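PDB 5AH0: lipase from Pelosinus fermentans, which hydrolyses ester bonds, including those of the polyester poly(butylene adipate-co-terephthalate), and carries a bound zinc ion in its alpha/beta-hydrolase fold. Local coordinates for residues A[166-170]-A[293-299]; A[194-200]-A[214-219]. One frame throughout, in Å; residues are numbered along the deposited sequence.

The two contacts lie in different parts of one alpha/beta-hydrolase chain: their centres are 28 Å apart, their nearest atoms about 13 Å, and they do not touch. Helix 173-190 connects them. It follows 166-170 of interaction 1 almost directly and leads on to 194-200 of interaction 2, where its V183 packs against L196, F200 and L215. Interaction 2 is local, with 13 residues between its segments, whereas interaction 1 brings together segments 123 residues apart, with all of interaction 2 between them in sequence. Neither contact contains a zinc ligand; the metal is held by D56, H76, H82 and D233, the last of which comes between 214-219 and 293-299 in the chain.

Interaction 1: residues A[166-170]-A[293-299]; sequences TTLAD and FIGSYTR
Build 166-170 as an extended residue, T166 (phi/psi -132/138), running into a short, weakly bonded helical turn, about 167-170, held by A169 N to T166 O at 3.0 Å. Against it sits the end of helix 288-294; past F293 and I294 the chain turns, with S296 N bonded to F293 O at 3.2 Å, and is extended from Y297 to R299. T166 contributes little, its CG2 4.3 Å from I294 CD1. T167 (chi1 p) points into the opposing segment: its OG1 lies 3.3 Å from CG2 of I294 (m, t), its CB 3.5 Å from CD2 of Y297 (chi1 t), and its carbonyl O meets the ring edge of F293 (chi1 t), 3.9 Å from CE2. N319 takes the T167 amide. L168 (t, p) is in closest register, its CA 6.1 Å from that of I294, and the two CD1 methyls touch at 3.9 Å. D170 (chi1 m) ends the walk with a nearly straight salt bridge, OD2 to NH1 of R299 (t, t, p) at 2.7 Å. That NH1 also donates to Y297 OH at 3.1 Å, while T241 bonds D170 OD2 and V305 O holds R299 NH2. This buried contact of mixed character joins the connection after strand 153-159 of the central parallel sheet to the end of helix 288-294 in an alpha/beta-hydrolase fold.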
ATOM      1  N   THR A 166      -2.862  -8.449   8.841  1.00 48.56           N
ATOM      2  CA  THR A 166      -2.428  -9.776   8.404  1.00 47.22           C
ATOM      3  C   THR A 166      -1.766 -10.594   9.501  1.00 49.15           C
ATOM      4  O   THR A 166      -0.903 -10.078  10.210  1.00 51.56           O
ATOM      5  CB  THR A 166      -1.391  -9.707   7.302  1.00 52.32           C
ATOM      6  OG1 THR A 166      -1.781  -8.741   6.332  1.00 61.42           O
ATOM      7  CG2 THR A 166      -1.287 -11.047   6.659  1.00 46.80           C
ATOM      8  N   THR A 167      -2.091 -11.883   9.591  1.00 48.88           N
ATOM      9  CA  THR A 167      -1.418 -12.744  10.560  1.00 47.57           C
ATOM     10  C   THR A 167       0.056 -12.950  10.165  1.00 47.21           C
ATOM     11  O   THR A 167       0.862 -13.408  10.964  1.00 49.01           O
ATOM     12  CB  THR A 167      -2.153 -14.085  10.715  1.00 45.79           C
ATOM     13  OG1 THR A 167      -2.308 -14.711   9.445  1.00 46.10           O
ATOM     14  CG2 THR A 167      -3.534 -13.828  11.260  1.00 47.52           C
ATOM     15  N   LEU A 168       0.417 -12.563   8.946  1.00 47.19           N
ATOM     16  CA  LEU A 168       1.820 -12.603   8.553  1.00 46.94           C
ATOM     17  C   LEU A 168       2.633 -11.654   9.419  1.00 48.60           C
ATOM     18  O   LEU A 168       3.758 -11.957   9.805  1.00 46.62           O
ATOM     19  CB  LEU A 168       2.003 -12.208   7.093  1.00 43.94           C
ATOM     20  CG  LEU A 168       3.402 -12.486   6.538  1.00 45.89           C
ATOM     21  CD1 LEU A 168       3.537 -13.928   6.066  1.00 41.63           C
ATOM     22  CD2 LEU A 168       3.750 -11.525   5.438  1.00 50.32           C
ATOM     23  N   ALA A 169       2.050 -10.507   9.740  1.00 50.77           N
ATOM     24  CA  ALA A 169       2.751  -9.517  10.555  1.00 54.45           C
ATOM     25  C   ALA A 169       2.616  -9.807  12.052  1.00 57.90           C
ATOM     26  O   ALA A 169       3.402  -9.298  12.851  1.00 61.52           O
ATOM     27  CB  ALA A 169       2.243  -8.107  10.237  1.00 51.73           C
ATOM     28  N   ASP A 170       1.633 -10.624  12.430  1.00 60.43           N
ATOM     29  CA  ASP A 170       1.456 -10.993  13.836  1.00 69.93           C
ATOM     30  C   ASP A 170       2.564 -11.932  14.308  1.00 81.15           C
ATOM     31  O   ASP A 170       2.910 -11.948  15.488  1.00 77.25           O
ATOM     32  CB  ASP A 170       0.084 -11.644  14.081  1.00 66.10           C
ATOM     33  CG  ASP A 170      -1.079 -10.653  13.960  1.00 63.03           C
ATOM     34  OD1 ASP A 170      -0.931  -9.611  13.295  1.00 59.62           O
ATOM     35  OD2 ASP A 170      -2.146 -10.907  14.558  1.00 65.82           O
ATOM     36  N   PHE A 293       2.107 -20.776   5.984  1.00 40.08           N
ATOM     37  CA  PHE A 293       2.177 -20.273   7.342  1.00 40.44           C
ATOM     38  C   PHE A 293       0.868 -19.594   7.731  1.00 40.16           C
ATOM     39  O   PHE A 293       0.320 -19.886   8.779  1.00 46.33           O
ATOM     40  CB  PHE A 293       3.339 -19.291   7.542  1.00 39.82           C
ATOM     41  CG  PHE A 293       3.337 -18.661   8.906  1.00 36.92           C
ATOM     42  CD1 PHE A 293       3.906 -19.321   9.988  1.00 34.85           C
ATOM     43  CD2 PHE A 293       2.710 -17.440   9.118  1.00 38.28           C
ATOM     44  CE1 PHE A 293       3.876 -18.763  11.264  1.00 41.45           C
ATOM     45  CE2 PHE A 293       2.678 -16.862  10.393  1.00 43.25           C
ATOM     46  CZ  PHE A 293       3.266 -17.524  11.470  1.00 43.03           C
ATOM     47  N   ILE A 294       0.390 -18.671   6.907  1.00 38.89           N
ATOM     48  CA  ILE A 294      -0.840 -17.935   7.210  1.00 42.37           C
ATOM     49  C   ILE A 294      -2.042 -18.863   7.289  1.00 44.85           C
ATOM     50  O   ILE A 294      -2.927 -18.692   8.134  1.00 46.60           O
ATOM     51  CB  ILE A 294      -1.122 -16.840   6.159  1.00 42.23           C
ATOM     52  CG1 ILE A 294       0.025 -15.826   6.141  1.00 40.98           C
ATOM     53  CG2 ILE A 294      -2.444 -16.103   6.456  1.00 40.26           C
ATOM     54  CD1 ILE A 294      -0.067 -14.845   5.019  1.00 35.17           C
ATOM     55  N   GLY A 295      -2.061 -19.864   6.415  1.00 44.62           N
ATOM     56  CA  GLY A 295      -3.164 -20.803   6.375  1.00 44.72           C
ATOM     57  C   GLY A 295      -3.215 -21.778   7.539  1.00 50.27           C
ATOM     58  O   GLY A 295      -4.155 -22.560   7.636  1.00 57.38           O
ATOM     59  N   SER A 296      -2.220 -21.740   8.424  1.00 48.86           N
ATOM     60  CA  SER A 296      -2.189 -22.656   9.562  1.00 51.19           C
ATOM     61  C   SER A 296      -2.074 -21.913  10.899  1.00 53.56           C
ATOM     62  O   SER A 296      -2.028 -22.532  11.961  1.00 59.05           O
ATOM     63  CB  SER A 296      -1.034 -23.657   9.422  1.00 51.80           C
ATOM     64  OG  SER A 296       0.225 -23.018   9.522  1.00 51.02           O
ATOM     65  N   TYR A 297      -2.012 -20.589  10.843  1.00 49.52           N
ATOM     66  CA  TYR A 297      -1.845 -19.787  12.042  1.00 48.34           C
ATOM     67  C   TYR A 297      -3.182 -19.449  12.688  1.00 52.69           C
ATOM     68  O   TYR A 297      -4.018 -18.796  12.086  1.00 51.82           O
ATOM     69  CB  TYR A 297      -1.076 -18.504  11.723  1.00 43.42           C
ATOM     70  CG  TYR A 297      -0.898 -17.612  12.922  1.00 44.64           C
ATOM     71  CD1 TYR A 297       0.159 -17.800  13.801  1.00 47.85           C
ATOM     72  CD2 TYR A 297      -1.782 -16.570  13.171  1.00 46.93           C
ATOM     73  CE1 TYR A 297       0.329 -16.988  14.906  1.00 52.54           C
ATOM     74  CE2 TYR A 297      -1.626 -15.742  14.275  1.00 52.63           C
ATOM     75  CZ  TYR A 297      -0.564 -15.958  15.141  1.00 57.20           C
ATOM     76  OH  TYR A 297      -0.397 -15.144  16.242  1.00 60.61           O
ATOM     77  N   THR A 298      -3.381 -19.911  13.920  1.00 58.75           N
ATOM     78  CA  THR A 298      -4.559 -19.523  14.696  1.00 59.96           C
ATOM     79  C   THR A 298      -4.136 -18.949  16.047  1.00 59.64           C
ATOM     80  O   THR A 298      -3.012 -19.147  16.495  1.00 58.62           O
ATOM     81  CB  THR A 298      -5.534 -20.702  14.905  1.00 60.03           C
ATOM     82  OG1 THR A 298      -4.873 -21.768  15.594  1.00 61.69           O
ATOM     83  CG2 THR A 298      -6.051 -21.209  13.564  1.00 57.56           C
ATOM     84  N   ARG A 299      -5.036 -18.216  16.687  1.00 60.58           N
ATOM     85  CA  ARG A 299      -4.712 -17.617  17.973  1.00 62.08           C
ATOM     86  C   ARG A 299      -5.958 -17.237  18.743  1.00 69.59           C
ATOM     87  O   ARG A 299      -6.847 -16.563  18.218  1.00 71.43           O
ATOM     88  CB  ARG A 299      -3.839 -16.382  17.780  1.00 58.51           C
ATOM     89  CG  ARG A 299      -3.336 -15.789  19.058  1.00 58.50           C
ATOM     90  CD  ARG A 299      -2.660 -14.487  18.779  1.00 58.00           C
ATOM     91  NE  ARG A 299      -3.619 -13.473  18.375  1.00 63.19           N
ATOM     92  CZ  ARG A 299      -3.445 -12.645  17.348  1.00 60.11           C
ATOM     93  NH1 ARG A 299      -2.346 -12.728  16.604  1.00 55.72           N
ATOM     94  NH2 ARG A 299      -4.372 -11.741  17.061  1.00 58.20           N
TER

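Interaction 2: residues A[194-200]-A[214-219]; sequences EKLIYDF and SLTDYT
Segment 194-200 has no regular structure: E194 is helical in phi/psi, L196 to D199 are extended, and F200 returns to helical angles (-80/-12). It runs alongside the first turn of helix 215-223, with CA atoms 5.7 Å apart at E194-L215 and opening to 8.4 Å at F200-T219. S214 is the N-cap, its OG (chi1 p) accepting from D217 N at 3.1 Å. E194 (m, m) curls over the same helix start: OE2 takes a very short 2.5 Å bond from T216 OG1, and OE1 a weak one from T216 N at 3.4 Å. L215 (t, p) points toward the loop, its CD2 3.8 Å from L196 CD2. At the far end F200 N donates to Y218 OH at 3.2 Å; the rings of F200 (chi1 m) and Y218 (chi1 t) meet obliquely, centroids 5.3 Å apart and planes at 51°, with F200 CD2 3.3 Å from Y218 CE2. D199 OD2 salt-bridges R87. The arrangement is an N-capped helix start, the preceding loop packed along it, with L196, F200 and L215 meeting V183 of helix 173-190.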
ATOM      1  N   GLU A 194      23.433  -8.785  -6.768  1.00 74.42           N
ATOM      2  CA  GLU A 194      23.778  -7.765  -5.775  1.00 82.25           C
ATOM      3  C   GLU A 194      23.651  -6.331  -6.287  1.00 80.70           C
ATOM      4  O   GLU A 194      23.674  -5.385  -5.497  1.00 80.48           O
ATOM      5  CB  GLU A 194      25.208  -7.982  -5.268  1.00 94.05           C
ATOM      6  CG  GLU A 194      25.333  -9.055  -4.199  1.00101.45           C
ATOM      7  CD  GLU A 194      24.803  -8.606  -2.843  1.00106.15           C
ATOM      8  OE1 GLU A 194      24.760  -7.382  -2.588  1.00110.02           O
ATOM      9  OE2 GLU A 194      24.429  -9.482  -2.032  1.00105.57           O
ATOM     10  N   LYS A 195      23.522  -6.160  -7.600  1.00 77.95           N
ATOM     11  CA  LYS A 195      23.432  -4.818  -8.156  1.00 73.37           C
ATOM     12  C   LYS A 195      21.995  -4.338  -8.302  1.00 68.95           C
ATOM     13  O   LYS A 195      21.742  -3.343  -8.970  1.00 71.29           O
ATOM     14  CB  LYS A 195      24.159  -4.729  -9.502  1.00 72.63           C
ATOM     15  CG  LYS A 195      25.678  -4.794  -9.376  1.00 76.79           C
ATOM     16  CD  LYS A 195      26.359  -4.271 -10.637  1.00 79.28           C
ATOM     17  CE  LYS A 195      27.869  -4.101 -10.443  1.00 83.34           C
ATOM     18  NZ  LYS A 195      28.526  -3.461 -11.627  1.00 85.82           N
ATOM     19  N   LEU A 196      21.063  -5.039  -7.663  1.00 64.49           N
ATOM     20  CA  LEU A 196      19.654  -4.652  -7.692  1.00 61.77           C
ATOM     21  C   LEU A 196      19.440  -3.259  -7.106  1.00 66.68           C
ATOM     22  O   LEU A 196      19.906  -2.956  -6.009  1.00 72.63           O
ATOM     23  CB  LEU A 196      18.812  -5.663  -6.914  1.00 55.69           C
ATOM     24  CG  LEU A 196      17.314  -5.383  -6.792  1.00 51.17           C
ATOM     25  CD1 LEU A 196      16.571  -5.782  -8.070  1.00 45.84           C
ATOM     26  CD2 LEU A 196      16.746  -6.153  -5.593  1.00 49.34           C
ATOM     27  N   ILE A 197      18.735  -2.408  -7.836  1.00 63.76           N
ATOM     28  CA  ILE A 197      18.397  -1.096  -7.316  1.00 61.01           C
ATOM     29  C   ILE A 197      17.136  -1.215  -6.470  1.00 61.10           C
ATOM     30  O   ILE A 197      16.036  -1.409  -6.988  1.00 62.65           O
ATOM     31  CB  ILE A 197      18.199  -0.076  -8.435  1.00 59.65           C
ATOM     32  CG1 ILE A 197      19.411  -0.099  -9.371  1.00 60.47           C
ATOM     33  CG2 ILE A 197      17.964   1.317  -7.853  1.00 57.55           C
ATOM     34  CD1 ILE A 197      19.292   0.822 -10.559  1.00 59.06           C
ATOM     35  N   TYR A 198      17.312  -1.154  -5.159  1.00 59.85           N
ATOM     36  CA  TYR A 198      16.202  -1.226  -4.227  1.00 56.79           C
ATOM     37  C   TYR A 198      16.561  -0.426  -2.987  1.00 57.44           C
ATOM     38  O   TYR A 198      17.674  -0.530  -2.477  1.00 61.14           O
ATOM     39  CB  TYR A 198      15.876  -2.680  -3.866  1.00 50.41           C
ATOM     40  CG  TYR A 198      14.550  -2.858  -3.158  1.00 45.36           C
ATOM     41  CD1 TYR A 198      14.407  -2.527  -1.811  1.00 45.17           C
ATOM     42  CD2 TYR A 198      13.439  -3.367  -3.829  1.00 45.45           C
ATOM     43  CE1 TYR A 198      13.186  -2.694  -1.145  1.00 44.14           C
ATOM     44  CE2 TYR A 198      12.207  -3.537  -3.174  1.00 42.75           C
ATOM     45  CZ  TYR A 198      12.098  -3.197  -1.833  1.00 45.36           C
ATOM     46  OH  TYR A 198      10.903  -3.354  -1.181  1.00 50.90           O
ATOM     47  N   ASP A 199      15.629   0.389  -2.510  1.00 56.01           N
ATOM     48  CA  ASP A 199      15.898   1.241  -1.366  1.00 60.30           C
ATOM     49  C   ASP A 199      14.767   1.225  -0.343  1.00 58.44           C
ATOM     50  O   ASP A 199      13.606   1.416  -0.696  1.00 56.46           O
ATOM     51  CB  ASP A 199      16.150   2.672  -1.825  1.00 67.82           C
ATOM     52  CG  ASP A 199      16.351   3.615  -0.660  1.00 77.27           C
ATOM     53  OD1 ASP A 199      16.927   3.173   0.362  1.00 82.39           O
ATOM     54  OD2 ASP A 199      15.927   4.783  -0.759  1.00 80.61           O
ATOM     55  N   PHE A 200      15.102   1.039   0.931  1.00 59.49           N
ATOM     56  CA  PHE A 200      14.054   0.912   1.937  1.00 60.00           C
ATOM     57  C   PHE A 200      13.484   2.249   2.367  1.00 63.61           C
ATOM     58  O   PHE A 200      12.428   2.299   3.012  1.00 62.86           O
ATOM     59  CB  PHE A 200      14.563   0.123   3.138  1.00 59.92           C
ATOM     60  CG  PHE A 200      14.838  -1.313   2.812  1.00 62.10           C
ATOM     61  CD1 PHE A 200      13.792  -2.208   2.667  1.00 60.44           C
ATOM     62  CD2 PHE A 200      16.134  -1.767   2.637  1.00 64.62           C
ATOM     63  CE1 PHE A 200      14.029  -3.530   2.350  1.00 60.95           C
ATOM     64  CE2 PHE A 200      16.381  -3.088   2.327  1.00 62.30           C
ATOM     65  CZ  PHE A 200      15.326  -3.969   2.177  1.00 62.41           C
ATOM     66  N   SER A 214      27.098  -3.668   0.353  1.00 82.71           N
ATOM     67  CA  SER A 214      26.360  -4.578  -0.512  1.00 77.48           C
ATOM     68  C   SER A 214      24.868  -4.545  -0.178  1.00 71.01           C
ATOM     69  O   SER A 214      24.491  -4.194   0.937  1.00 72.36           O
ATOM     70  CB  SER A 214      26.892  -6.001  -0.378  1.00 79.23           C
ATOM     71  OG  SER A 214      26.414  -6.603   0.811  1.00 80.75           O
ATOM     72  N   LEU A 215      24.026  -4.886  -1.149  1.00 65.52           N
ATOM     73  CA  LEU A 215      22.583  -4.927  -0.924  1.00 67.11           C
ATOM     74  C   LEU A 215      22.223  -5.855   0.232  1.00 69.29           C
ATOM     75  O   LEU A 215      21.380  -5.528   1.068  1.00 69.11           O
ATOM     76  CB  LEU A 215      21.850  -5.391  -2.181  1.00 62.21           C
ATOM     77  CG  LEU A 215      20.329  -5.477  -2.053  1.00 59.95           C
ATOM     78  CD1 LEU A 215      19.715  -4.096  -1.816  1.00 59.02           C
ATOM     79  CD2 LEU A 215      19.720  -6.141  -3.280  1.00 58.63           C
ATOM     80  N   THR A 216      22.888  -7.006   0.276  1.00 69.92           N
ATOM     81  CA  THR A 216      22.651  -8.006   1.308  1.00 68.10           C
ATOM     82  C   THR A 216      22.969  -7.486   2.712  1.00 71.58           C
ATOM     83  O   THR A 216      22.173  -7.673   3.637  1.00 70.88           O
ATOM     84  CB  THR A 216      23.483  -9.273   1.047  1.00 68.45           C
ATOM     85  OG1 THR A 216      22.977  -9.945  -0.113  1.00 67.40           O
ATOM     86  CG2 THR A 216      23.407 -10.214   2.231  1.00 67.71           C
ATOM     87  N   ASP A 217      24.114  -6.829   2.870  1.00 72.74           N
ATOM     88  CA  ASP A 217      24.476  -6.269   4.168  1.00 76.84           C
ATOM     89  C   ASP A 217      23.534  -5.149   4.568  1.00 73.49           C
ATOM     90  O   ASP A 217      23.122  -5.058   5.719  1.00 76.57           O
ATOM     91  CB  ASP A 217      25.912  -5.735   4.161  1.00 87.98           C
ATOM     92  CG  ASP A 217      26.947  -6.838   4.226  1.00 95.37           C
ATOM     93  OD1 ASP A 217      26.609  -7.996   3.887  1.00 94.14           O
ATOM     94  OD2 ASP A 217      28.092  -6.541   4.643  1.00101.53           O
ATOM     95  N   TYR A 218      23.166  -4.321   3.598  1.00 70.39           N
ATOM     96  CA  TYR A 218      22.239  -3.220   3.823  1.00 68.53           C
ATOM     97  C   TYR A 218      20.893  -3.770   4.298  1.00 67.04           C
ATOM     98  O   TYR A 218      20.340  -3.288   5.295  1.00 59.24           O
ATOM     99  CB  TYR A 218      22.087  -2.400   2.535  1.00 69.52           C
ATOM    100  CG  TYR A 218      20.962  -1.383   2.521  1.00 71.86           C
ATOM    101  CD1 TYR A 218      20.836  -0.432   3.520  1.00 73.10           C
ATOM    102  CD2 TYR A 218      20.005  -1.400   1.506  1.00 71.69           C
ATOM    103  CE1 TYR A 218      19.802   0.494   3.501  1.00 75.12           C
ATOM    104  CE2 TYR A 218      18.967  -0.483   1.481  1.00 72.02           C
ATOM    105  CZ  TYR A 218      18.870   0.462   2.483  1.00 74.86           C
ATOM    106  OH  TYR A 218      17.840   1.378   2.471  1.00 76.35           O
ATOM    107  N   THR A 219      20.389  -4.793   3.602  1.00 55.91           N
ATOM    108  CA  THR A 219      19.112  -5.422   3.954  1.00 68.00           C
ATOM    109  C   THR A 219      19.112  -6.007   5.365  1.00 68.45           C
ATOM    110  O   THR A 219      18.194  -5.750   6.150  1.00 68.93           O
ATOM    111  CB  THR A 219      18.734  -6.553   2.962  1.00 57.58           C
ATOM    112  OG1 THR A 219      18.855  -6.082   1.613  1.00 56.23           O
ATOM    113  CG2 THR A 219      17.309  -7.010   3.196  1.00 53.10           C
TER